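PDB 6IL9: fructuronate-tagaturonate epimerase UxaE from Cohnella laeviribosi in complex with 1 glycerol from Cohnella laeviribosi, which probably interconverts D-fructuronate and D-tagaturonate by epimerisation, as a zinc-binding enzyme built on a TIM barrel. Local coordinates for residues L100-T110 / Y472-G481; M390-A401 / L437-A448. All coordinates share one frame; numbering follows the deposited sequence.

Contact 1: residues L100-T110 / Y472-G481; sequences LGIAGPGHVQT and YEAALRSHIG
Gln109 bridges two side chains of helix 472-481. Its OE1 takes a 2.7 Å hydrogen bond from Arg477 NH1, the oxygen lying in the guanidinium plane while NH1 stands above the plane of the amide. Its NE2 gives a nearly straight bond (3.2 Å, 171°) to Glu473 OE1, met from above the carboxylate, and a second to Glu149. A leucine here would probably leave Arg477 NH1 and Glu473 OE1 without these amide partners and set the guanidinium freer to turn. Thr110 is a knob among Leu476, Arg477, Ile480 and Gly481; its CG2, anti to the backbone N, reaches 3.8 Å from Ile480 CG2, while OG1 bonds back to Gly106 O. The axes of helices 104-110 and 472-481 come within 8.3 Å and cross at -44°; Gly106 lies against Glu473, and its CB would clash with Leu476 CD1. One water accepts from Gly106 N within hydrogen-bonding distance of Ile102 O and Glu473 OE2. Ala103 CB meets Tyr472 OH at 3.6 Å; that hydroxyl bonds to Asn371 O and His107 NE2 to Asn371 OD1. Helix 104-111, after the first barrel strand, 93-96, packs on helix 469-487 and, through Pro105, on helix 135-149; helix 369-382 touches Tyr472 and Ile480.

Contact 2: residues M390-A401 / L437-A448; sequences MHQYALEHFEEA and LLHITYGLLLQA
Leu437 CD2 lies over one face of the His391 imidazole in a CH-pi contact, 4.1 Å from the ring centroid and 15° off its normal. His397 CD2, from the next turn of the same helix, sits over the centre of one face of Tyr393; at that ring's edge, in plane, a water links Tyr393 OH to Leu444 O, and Leu445 CD2 and Ala448 CB approach the ring obliquely. The Phe398 ring receives Thr441 CG2 at its edge, while Leu437 CD1 comes obliquely to within 3.5 Å of Phe398 CD1. His397 ND1 donates in its own ring plane to Glu400 OE2 at 2.6 Å, on the syn side but tilted out of the carboxylate plane.

Leu437 is a knob seated among His391, Ala394, Leu395 and Phe398. CG anti to the backbone N (chi1 168°) brings its branch point close to Ala394 CB, and from it CD1 goes to Ala394 and Phe398, CD2 to His391 and Leu395. Leu445 CD2 enters beside Met390 O at 3.4 Å and slides past Tyr393. Leu444 CD1 fits between His397 CB and Ala401 CB, and Ala401 CB is pressed unusually close to Ile440 CG2, at 3.2 Å. The axes of helices 390-401 and 442-446 come within 9.9 Å at 127°. The former kinks near Glu399 and Glu400, where the chain meets Ile440 and Leu444.

Apart from the water-linked Tyr393 OH, polar side chains bond within their own segment or outside both: Thr441 OG1, beside Ala394 CB, donates to a lone pair of Leu437 O (2.7 Å), and His391 ND1 bonds to Tyr387. Leucine methyls, alanines and the one His391 face hold the two segments together; the adhesion is mainly hydrophobic and depends on shape.

In the fold
Contact 2 is nested along the chain inside the loop closed by contact 1: helix 104-111 comes first, then helix 384-402 and helices 432-440 and 442-446, and finally helix 469-487. Their centres are about 23 Å apart, yet they touch where Leu100 CD2 packs on Leu446 CD2 at 3.9 Å. Helices 369-382 and 458-467 border both. Contact 1 joins the start of the eight-stranded barrel to the C-terminal helix, whereas contact 2 builds the helical layer that follows the last barrel strand, 363-367. In contact 2 the side chain of Ile440 lies about 13 Å from the zinc ion, which probably marks the catalytic centre.

Contact 1: residues L100-T110 / Y472-G481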
loop_
_atom_site.group_PDB
_atom_site.type_symbol
_atom_site.label_atom_id
_atom_site.label_comp_id
_atom_site.label_asym_id
_atom_site.label_seq_id
_atom_site.Cartn_x
_atom_site.Cartn_y
_atom_site.Cartn_z
ATOM N N LEU A 100 -9.892 5.164 0.218
ATOM C CA LEU A 100 -11.228 5.635 -0.117
ATOM C C LEU A 100 -12.047 4.625 -0.892
ATOM O O LEU A 100 -13.279 4.671 -0.828
ATOM C CB LEU A 100 -11.140 6.928 -0.936
ATOM C CG LEU A 100 -10.329 8.059 -0.302
ATOM C CD1 LEU A 100 -10.149 9.191 -1.303
ATOM C CD2 LEU A 100 -11.023 8.552 0.968
ATOM N N GLY A 101 -11.402 3.727 -1.631
ATOM C CA GLY A 101 -12.130 2.809 -2.477
ATOM C C GLY A 101 -12.524 3.339 -3.842
ATOM O O GLY A 101 -13.299 2.668 -4.540
ATOM N N ILE A 102 -12.020 4.505 -4.253
ATOM C CA ILE A 102 -12.378 5.116 -5.531
ATOM C C ILE A 102 -11.184 5.335 -6.451
ATOM O O ILE A 102 -11.353 5.911 -7.529
ATOM C CB ILE A 102 -13.121 6.453 -5.330
ATOM C CG1 ILE A 102 -12.227 7.465 -4.614
ATOM C CG2 ILE A 102 -14.429 6.233 -4.582
ATOM C CD1 ILE A 102 -12.841 8.876 -4.518
ATOM N N ALA A 103 -9.981 4.923 -6.059
ATOM C CA ALA A 103 -8.797 5.194 -6.874
ATOM C C ALA A 103 -8.416 4.047 -7.802
ATOM O O ALA A 103 -7.512 4.214 -8.631
ATOM C CB ALA A 103 -7.591 5.511 -5.982
ATOM N N GLY A 104 -9.084 2.913 -7.694
ATOM C CA GLY A 104 -8.743 1.741 -8.470
ATOM C C GLY A 104 -8.617 1.983 -9.963
ATOM O O GLY A 104 -7.596 1.659 -10.578
ATOM N N PRO A 105 -9.666 2.537 -10.587
ATOM C CA PRO A 105 -9.605 2.737 -12.047
ATOM C C PRO A 105 -8.465 3.632 -12.488
ATOM O O PRO A 105 -7.743 3.286 -13.435
ATOM C CB PRO A 105 -10.974 3.346 -12.369
ATOM C CG PRO A 105 -11.870 2.825 -11.279
ATOM C CD PRO A 105 -11.008 2.821 -10.042
ATOM N N GLY A 106 -8.285 4.774 -11.823
ATOM C CA GLY A 106 -7.154 5.636 -12.135
ATOM C C GLY A 106 -5.828 4.921 -11.973
ATOM O O GLY A 106 -4.912 5.106 -12.776
ATOM N N HIS A 107 -5.712 4.087 -10.932
ATOM C CA HIS A 107 -4.497 3.297 -10.729
ATOM C C HIS A 107 -4.264 2.331 -11.877
ATOM O O HIS A 107 -3.139 2.203 -12.374
ATOM C CB HIS A 107 -4.581 2.542 -9.404
ATOM C CG HIS A 107 -4.275 3.401 -8.223
ATOM N ND1 HIS A 107 -4.688 3.095 -6.947
ATOM C CD2 HIS A 107 -3.595 4.569 -8.132
ATOM C CE1 HIS A 107 -4.264 4.033 -6.116
ATOM N NE2 HIS A 107 -3.595 4.935 -6.809
ATOM N N VAL A 108 -5.319 1.638 -12.302
ATOM C CA VAL A 108 -5.215 0.726 -13.438
ATOM C C VAL A 108 -4.814 1.481 -14.704
ATOM O O VAL A 108 -3.943 1.035 -15.464
ATOM C CB VAL A 108 -6.540 -0.029 -13.634
ATOM C CG1 VAL A 108 -6.484 -0.817 -14.939
ATOM C CG2 VAL A 108 -6.808 -0.943 -12.443
ATOM N N GLN A 109 -5.459 2.627 -14.960
ATOM C CA GLN A 109 -5.113 3.437 -16.127
ATOM C C GLN A 109 -3.643 3.826 -16.135
ATOM O O GLN A 109 -3.040 3.964 -17.211
ATOM C CB GLN A 109 -5.979 4.700 -16.175
ATOM C CG GLN A 109 -7.455 4.423 -16.437
ATOM C CD GLN A 109 -8.326 5.521 -15.878
ATOM O OE1 GLN A 109 -7.829 6.585 -15.512
ATOM N NE2 GLN A 109 -9.624 5.266 -15.785
ATOM N N THR A 110 -3.051 3.996 -14.950
ATOM C CA THR A 110 -1.656 4.409 -14.854
ATOM C C THR A 110 -0.697 3.271 -15.186
ATOM O O THR A 110 0.305 3.487 -15.873
ATOM C CB THR A 110 -1.368 4.949 -13.452
ATOM O OG1 THR A 110 -2.285 6.017 -13.161
ATOM C CG2 THR A 110 0.076 5.474 -13.373
ATOM N N TYR A 472 -10.244 13.365 -11.024
ATOM C CA TYR A 472 -9.460 12.585 -10.068
ATOM C C TYR A 472 -8.594 11.560 -10.788
ATOM O O TYR A 472 -7.411 11.384 -10.459
ATOM C CB TYR A 472 -10.396 11.899 -9.057
ATOM C CG TYR A 472 -9.686 11.098 -7.956
ATOM C CD1 TYR A 472 -8.605 11.633 -7.258
ATOM C CD2 TYR A 472 -10.116 9.819 -7.609
ATOM C CE1 TYR A 472 -7.969 10.908 -6.256
ATOM C CE2 TYR A 472 -9.481 9.086 -6.602
ATOM C CZ TYR A 472 -8.411 9.647 -5.922
ATOM O OH TYR A 472 -7.758 8.951 -4.916
ATOM N N GLU A 473 -9.158 10.880 -11.790
ATOM C CA GLU A 473 -8.377 9.865 -12.483
ATOM C C GLU A 473 -7.267 10.483 -13.318
ATOM O O GLU A 473 -6.176 9.907 -13.408
ATOM C CB GLU A 473 -9.310 8.998 -13.315
ATOM C CG GLU A 473 -10.216 8.237 -12.386
ATOM C CD GLU A 473 -11.276 7.443 -13.072
ATOM O OE1 GLU A 473 -11.356 7.474 -14.320
ATOM O OE2 GLU A 473 -12.043 6.782 -12.335
ATOM N N ALA A 474 -7.496 11.671 -13.889
ATOM C CA ALA A 474 -6.412 12.355 -14.593
ATOM C C ALA A 474 -5.307 12.739 -13.626
ATOM O O ALA A 474 -4.118 12.691 -13.969
ATOM C CB ALA A 474 -6.936 13.603 -15.304
ATOM N N ALA A 475 -5.686 13.140 -12.414
ATOM C CA ALA A 475 -4.686 13.487 -11.413
ATOM C C ALA A 475 -3.874 12.264 -11.000
ATOM O O ALA A 475 -2.651 12.353 -10.838
ATOM C CB ALA A 475 -5.361 14.125 -10.206
ATOM N N LEU A 476 -4.532 11.112 -10.816
ATOM C CA LEU A 476 -3.781 9.911 -10.461
ATOM C C LEU A 476 -2.842 9.500 -11.586
ATOM O O LEU A 476 -1.676 9.165 -11.337
ATOM C CB LEU A 476 -4.741 8.771 -10.117
ATOM C CG LEU A 476 -5.570 8.979 -8.852
ATOM C CD1 LEU A 476 -6.622 7.900 -8.778
ATOM C CD2 LEU A 476 -4.693 8.988 -7.585
ATOM N N ARG A 477 -3.328 9.524 -12.836
ATOM C CA ARG A 477 -2.470 9.178 -13.965
ATOM C C ARG A 477 -1.228 10.053 -13.988
ATOM O O ARG A 477 -0.109 9.560 -14.187
ATOM C CB ARG A 477 -3.244 9.316 -15.275
ATOM C CG ARG A 477 -4.317 8.250 -15.415
ATOM C CD ARG A 477 -4.873 8.203 -16.839
ATOM N NE ARG A 477 -5.389 9.500 -17.272
ATOM C CZ ARG A 477 -6.664 9.870 -17.192
ATOM N NH1 ARG A 477 -7.571 9.052 -16.681
ATOM N NH2 ARG A 477 -7.041 11.067 -17.631
ATOM N N SER A 478 -1.401 11.350 -13.739
ATOM C CA SER A 478 -0.271 12.269 -13.800
ATOM C C SER A 478 0.671 12.055 -12.624
ATOM O O SER A 478 1.898 12.014 -12.784
ATOM C CB SER A 478 -0.789 13.709 -13.814
ATOM O OG SER A 478 0.282 14.627 -13.700
ATOM N N HIS A 479 0.107 11.925 -11.430
ATOM C CA HIS A 479 0.892 11.882 -10.206
ATOM C C HIS A 479 1.585 10.533 -10.031
ATOM O O HIS A 479 2.793 10.477 -9.790
ATOM C CB HIS A 479 -0.026 12.186 -9.024
ATOM C CG HIS A 479 0.677 12.268 -7.712
ATOM N ND1 HIS A 479 1.591 13.257 -7.415
ATOM C CD2 HIS A 479 0.588 11.492 -6.607
ATOM C CE1 HIS A 479 2.044 13.077 -6.188
ATOM N NE2 HIS A 479 1.448 12.017 -5.676
ATOM N N ILE A 480 0.834 9.434 -10.119
ATOM C CA ILE A 480 1.489 8.125 -10.057
ATOM C C ILE A 480 2.348 7.896 -11.300
ATOM O O ILE A 480 3.400 7.242 -11.229
ATOM C CB ILE A 480 0.434 7.018 -9.853
ATOM C CG1 ILE A 480 -0.362 7.306 -8.581
ATOM C CG2 ILE A 480 1.085 5.617 -9.755
ATOM C CD1 ILE A 480 0.491 7.412 -7.332
ATOM N N GLY A 481 1.929 8.434 -12.451
ATOM C CA GLY A 481 2.760 8.325 -13.639
ATOM C C GLY A 481 4.146 8.900 -13.416
ATOM O O GLY A 481 5.143 8.332 -13.858
HETATM O O HOH W 1 -10.112 6.023 -10.028
HETATM O O HOH W 2 -12.829 8.112 -9.688
#

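Contact 2: residues M390-A401 / L437-A448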
loop_
_atom_site.group_PDB
_atom_site.type_symbol
_atom_site.label_atom_id
_atom_site.label_comp_id
_atom_site.label_asym_id
_atom_site.label_seq_id
_atom_site.Cartn_x
_atom_site.Cartn_y
_atom_site.Cartn_z
ATOM N N MET A 390 -12.460 21.217 5.959
ATOM C CA MET A 390 -11.623 20.051 6.257
ATOM C C MET A 390 -10.240 20.471 6.752
ATOM O O MET A 390 -9.706 19.881 7.698
ATOM C CB MET A 390 -11.503 19.156 5.014
ATOM C CG MET A 390 -12.827 18.515 4.563
ATOM S SD MET A 390 -12.735 17.411 3.098
ATOM C CE MET A 390 -11.762 16.050 3.749
ATOM N N HIS A 391 -9.645 21.482 6.116
ATOM C CA HIS A 391 -8.313 21.943 6.501
ATOM C C HIS A 391 -8.330 22.499 7.921
ATOM O O HIS A 391 -7.470 22.164 8.747
ATOM C CB HIS A 391 -7.847 22.982 5.471
ATOM C CG HIS A 391 -6.517 23.625 5.751
ATOM N ND1 HIS A 391 -5.478 23.594 4.839
ATOM C CD2 HIS A 391 -6.079 24.377 6.792
ATOM C CE1 HIS A 391 -4.454 24.279 5.315
ATOM N NE2 HIS A 391 -4.789 24.760 6.502
ATOM N N GLN A 392 -9.346 23.306 8.242
ATOM C CA GLN A 392 -9.438 23.880 9.583
ATOM C C GLN A 392 -9.640 22.797 10.637
ATOM O O GLN A 392 -9.048 22.856 11.723
ATOM C CB GLN A 392 -10.572 24.907 9.633
ATOM C CG GLN A 392 -10.541 25.791 10.876
ATOM C CD GLN A 392 -9.224 26.534 11.044
ATOM O OE1 GLN A 392 -8.751 27.215 10.126
ATOM N NE2 GLN A 392 -8.624 26.413 12.228
ATOM N N TYR A 393 -10.464 21.790 10.327
ATOM C CA TYR A 393 -10.673 20.678 11.244
ATOM C C TYR A 393 -9.382 19.907 11.469
ATOM O O TYR A 393 -9.054 19.542 12.606
ATOM C CB TYR A 393 -11.762 19.757 10.691
ATOM C CG TYR A 393 -12.319 18.725 11.647
ATOM C CD1 TYR A 393 -11.760 17.456 11.737
ATOM C CD2 TYR A 393 -13.446 18.997 12.412
ATOM C CE1 TYR A 393 -12.271 16.503 12.588
ATOM C CE2 TYR A 393 -13.969 18.045 13.263
ATOM C CZ TYR A 393 -13.386 16.807 13.351
ATOM O OH TYR A 393 -13.913 15.857 14.198
ATOM N N ALA A 394 -8.632 19.657 10.392
ATOM C CA ALA A 394 -7.340 18.997 10.523
ATOM C C ALA A 394 -6.412 19.778 11.447
ATOM O O ALA A 394 -5.730 19.188 12.289
ATOM C CB ALA A 394 -6.712 18.825 9.141
ATOM N N LEU A 395 -6.364 21.106 11.293
ATOM C CA LEU A 395 -5.561 21.933 12.190
ATOM C C LEU A 395 -5.994 21.745 13.631
ATOM O O LEU A 395 -5.157 21.626 14.531
ATOM C CB LEU A 395 -5.689 23.405 11.809
ATOM C CG LEU A 395 -4.885 23.935 10.627
ATOM C CD1 LEU A 395 -5.354 25.347 10.268
ATOM C CD2 LEU A 395 -3.397 23.925 10.943
ATOM N N GLU A 396 -7.304 21.707 13.864
ATOM C CA GLU A 396 -7.816 21.637 15.224
ATOM C C GLU A 396 -7.550 20.294 15.885
ATOM O O GLU A 396 -7.510 20.224 17.119
ATOM C CB GLU A 396 -9.315 21.938 15.217
ATOM C CG GLU A 396 -9.622 23.403 14.976
ATOM C CD GLU A 396 -11.092 23.662 14.687
ATOM O OE1 GLU A 396 -11.901 22.704 14.736
ATOM O OE2 GLU A 396 -11.430 24.830 14.400
ATOM N N HIS A 397 -7.369 19.228 15.105
ATOM C CA HIS A 397 -7.237 17.881 15.645
ATOM C C HIS A 397 -5.909 17.224 15.287
ATOM O O HIS A 397 -5.751 16.020 15.488
ATOM C CB HIS A 397 -8.401 17.008 15.168
ATOM C CG HIS A 397 -9.735 17.490 15.644
ATOM N ND1 HIS A 397 -10.209 17.217 16.910
ATOM C CD2 HIS A 397 -10.687 18.235 15.035
ATOM C CE1 HIS A 397 -11.399 17.774 17.059
ATOM N NE2 HIS A 397 -11.713 18.396 15.937
ATOM N N PHE A 398 -4.944 18.003 14.796
ATOM C CA PHE A 398 -3.697 17.439 14.286
ATOM C C PHE A 398 -2.977 16.597 15.338
ATOM O O PHE A 398 -2.438 15.524 15.027
ATOM C CB PHE A 398 -2.818 18.587 13.804
ATOM C CG PHE A 398 -1.528 18.164 13.189
ATOM C CD1 PHE A 398 -1.508 17.414 12.030
ATOM C CD2 PHE A 398 -0.327 18.558 13.749
ATOM C CE1 PHE A 398 -0.310 17.054 11.444
ATOM C CE2 PHE A 398 0.874 18.189 13.170
ATOM C CZ PHE A 398 0.879 17.439 12.024
ATOM N N GLU A 399 -2.962 17.064 16.590
ATOM C CA GLU A 399 -2.230 16.357 17.637
ATOM C C GLU A 399 -2.719 14.919 17.803
ATOM O O GLU A 399 -1.918 14.024 18.097
ATOM C CB GLU A 399 -2.353 17.124 18.956
ATOM C CG GLU A 399 -1.095 17.140 19.804
ATOM C CD GLU A 399 -1.382 17.406 21.283
ATOM O OE1 GLU A 399 -2.411 18.048 21.589
ATOM O OE2 GLU A 399 -0.580 16.965 22.139
ATOM N N GLU A 400 -4.022 14.676 17.614
ATOM C CA GLU A 400 -4.542 13.315 17.723
ATOM C C GLU A 400 -3.945 12.403 16.659
ATOM O O GLU A 400 -3.716 11.215 16.910
ATOM C CB GLU A 400 -6.070 13.322 17.616
ATOM C CG GLU A 400 -6.743 14.295 18.570
ATOM C CD GLU A 400 -8.115 14.746 18.092
ATOM O OE1 GLU A 400 -8.765 13.987 17.350
ATOM O OE2 GLU A 400 -8.541 15.866 18.448
ATOM N N ALA A 401 -3.668 12.945 15.477
ATOM C CA ALA A 401 -3.176 12.126 14.383
ATOM C C ALA A 401 -1.662 11.910 14.457
ATOM O O ALA A 401 -1.166 10.870 14.003
ATOM C CB ALA A 401 -3.604 12.775 13.066
ATOM N N LEU A 437 -0.210 17.685 7.071
ATOM C CA LEU A 437 -1.391 17.972 7.877
ATOM C C LEU A 437 -2.588 17.183 7.374
ATOM O O LEU A 437 -3.298 16.547 8.159
ATOM C CB LEU A 437 -1.682 19.470 7.828
ATOM C CG LEU A 437 -3.027 19.946 8.372
ATOM C CD1 LEU A 437 -3.041 19.785 9.887
ATOM C CD2 LEU A 437 -3.287 21.395 7.958
ATOM N N LEU A 438 -2.819 17.213 6.059
ATOM C CA LEU A 438 -3.964 16.509 5.484
ATOM C C LEU A 438 -3.702 15.012 5.337
ATOM O O LEU A 438 -4.645 14.214 5.423
ATOM C CB LEU A 438 -4.331 17.127 4.127
ATOM C CG LEU A 438 -5.318 18.313 4.116
ATOM C CD1 LEU A 438 -6.695 17.881 4.569
ATOM C CD2 LEU A 438 -4.832 19.496 4.979
ATOM N N HIS A 439 -2.441 14.610 5.141
ATOM C CA HIS A 439 -2.123 13.199 4.906
ATOM C C HIS A 439 -2.532 12.364 6.108
ATOM O O HIS A 439 -3.210 11.342 5.972
ATOM C CB HIS A 439 -0.615 13.055 4.635
ATOM C CG HIS A 439 -0.182 11.699 4.148
ATOM N ND1 HIS A 439 -0.372 10.537 4.870
ATOM C CD2 HIS A 439 0.480 11.336 3.020
ATOM C CE1 HIS A 439 0.133 9.515 4.201
ATOM N NE2 HIS A 439 0.661 9.973 3.076
ATOM N N ILE A 440 -2.156 12.823 7.301
ATOM C CA ILE A 440 -2.217 12.016 8.507
ATOM C C ILE A 440 -3.577 12.101 9.194
ATOM O O ILE A 440 -3.913 11.215 9.995
ATOM C CB ILE A 440 -1.034 12.490 9.376
ATOM C CG1 ILE A 440 0.246 11.740 9.028
ATOM C CG2 ILE A 440 -1.292 12.425 10.825
ATOM C CD1 ILE A 440 0.767 11.961 7.678
ATOM N N THR A 441 -4.389 13.101 8.853
ATOM C CA THR A 441 -5.696 13.316 9.460
ATOM C C THR A 441 -6.827 12.680 8.656
ATOM O O THR A 441 -7.992 12.982 8.914
ATOM C CB THR A 441 -5.968 14.817 9.649
ATOM O OG1 THR A 441 -5.782 15.526 8.412
ATOM C CG2 THR A 441 -5.045 15.423 10.740
ATOM N N TYR A 442 -6.512 11.790 7.708
ATOM C CA TYR A 442 -7.557 11.179 6.876
ATOM C C TYR A 442 -8.617 10.482 7.721
ATOM O O TYR A 442 -9.819 10.586 7.431
ATOM C CB TYR A 442 -6.940 10.182 5.892
ATOM C CG TYR A 442 -6.353 8.947 6.557
ATOM C CD1 TYR A 442 -5.129 8.994 7.211
ATOM C CD2 TYR A 442 -7.043 7.737 6.556
ATOM C CE1 TYR A 442 -4.600 7.866 7.830
ATOM C CE2 TYR A 442 -6.523 6.608 7.170
ATOM C CZ TYR A 442 -5.305 6.680 7.810
ATOM O OH TYR A 442 -4.791 5.557 8.409
ATOM N N GLY A 443 -8.193 9.752 8.754
ATOM C CA GLY A 443 -9.148 8.998 9.555
ATOM C C GLY A 443 -10.047 9.911 10.369
ATOM O O GLY A 443 -11.271 9.741 10.393
ATOM N N LEU A 444 -9.449 10.911 11.025
ATOM C CA LEU A 444 -10.227 11.894 11.779
ATOM C C LEU A 444 -11.218 12.635 10.892
ATOM O O LEU A 444 -12.316 12.984 11.335
ATOM C CB LEU A 444 -9.297 12.913 12.432
ATOM C CG LEU A 444 -8.315 12.445 13.485
ATOM C CD1 LEU A 444 -7.297 13.549 13.684
ATOM C CD2 LEU A 444 -9.066 12.135 14.769
ATOM N N LEU A 445 -10.817 12.960 9.663
ATOM C CA LEU A 445 -11.700 13.697 8.765
ATOM C C LEU A 445 -12.822 12.808 8.247
ATOM O O LEU A 445 -13.994 13.214 8.225
ATOM C CB LEU A 445 -10.896 14.266 7.594
ATOM C CG LEU A 445 -9.982 15.443 7.930
ATOM C CD1 LEU A 445 -8.926 15.651 6.838
ATOM C CD2 LEU A 445 -10.802 16.716 8.105
ATOM N N LEU A 446 -12.474 11.596 7.815
ATOM C CA LEU A 446 -13.452 10.685 7.223
ATOM C C LEU A 446 -14.499 10.254 8.239
ATOM O O LEU A 446 -15.674 10.076 7.893
ATOM C CB LEU A 446 -12.734 9.455 6.659
ATOM C CG LEU A 446 -12.573 9.198 5.158
ATOM C CD1 LEU A 446 -13.099 10.321 4.266
ATOM C CD2 LEU A 446 -11.112 8.837 4.829
ATOM N N GLN A 447 -14.096 10.064 9.492
ATOM C CA GLN A 447 -15.027 9.585 10.505
ATOM C C GLN A 447 -15.686 10.713 11.293
ATOM O O GLN A 447 -16.512 10.432 12.166
ATOM C CB GLN A 447 -14.312 8.616 11.456
ATOM C CG GLN A 447 -13.618 7.469 10.730
ATOM C CD GLN A 447 -14.410 6.167 10.738
ATOM O OE1 GLN A 447 -15.434 6.033 10.058
ATOM N NE2 GLN A 447 -13.923 5.188 11.503
ATOM N N ALA A 448 -15.373 11.972 10.986
ATOM C CA ALA A 448 -15.933 13.094 11.732
ATOM C C ALA A 448 -17.447 13.163 11.568
ATOM O O ALA A 448 -17.983 12.933 10.483
ATOM C CB ALA A 448 -15.309 14.406 11.265
HETATM O O HOH W 3 -12.894 13.498 14.137
#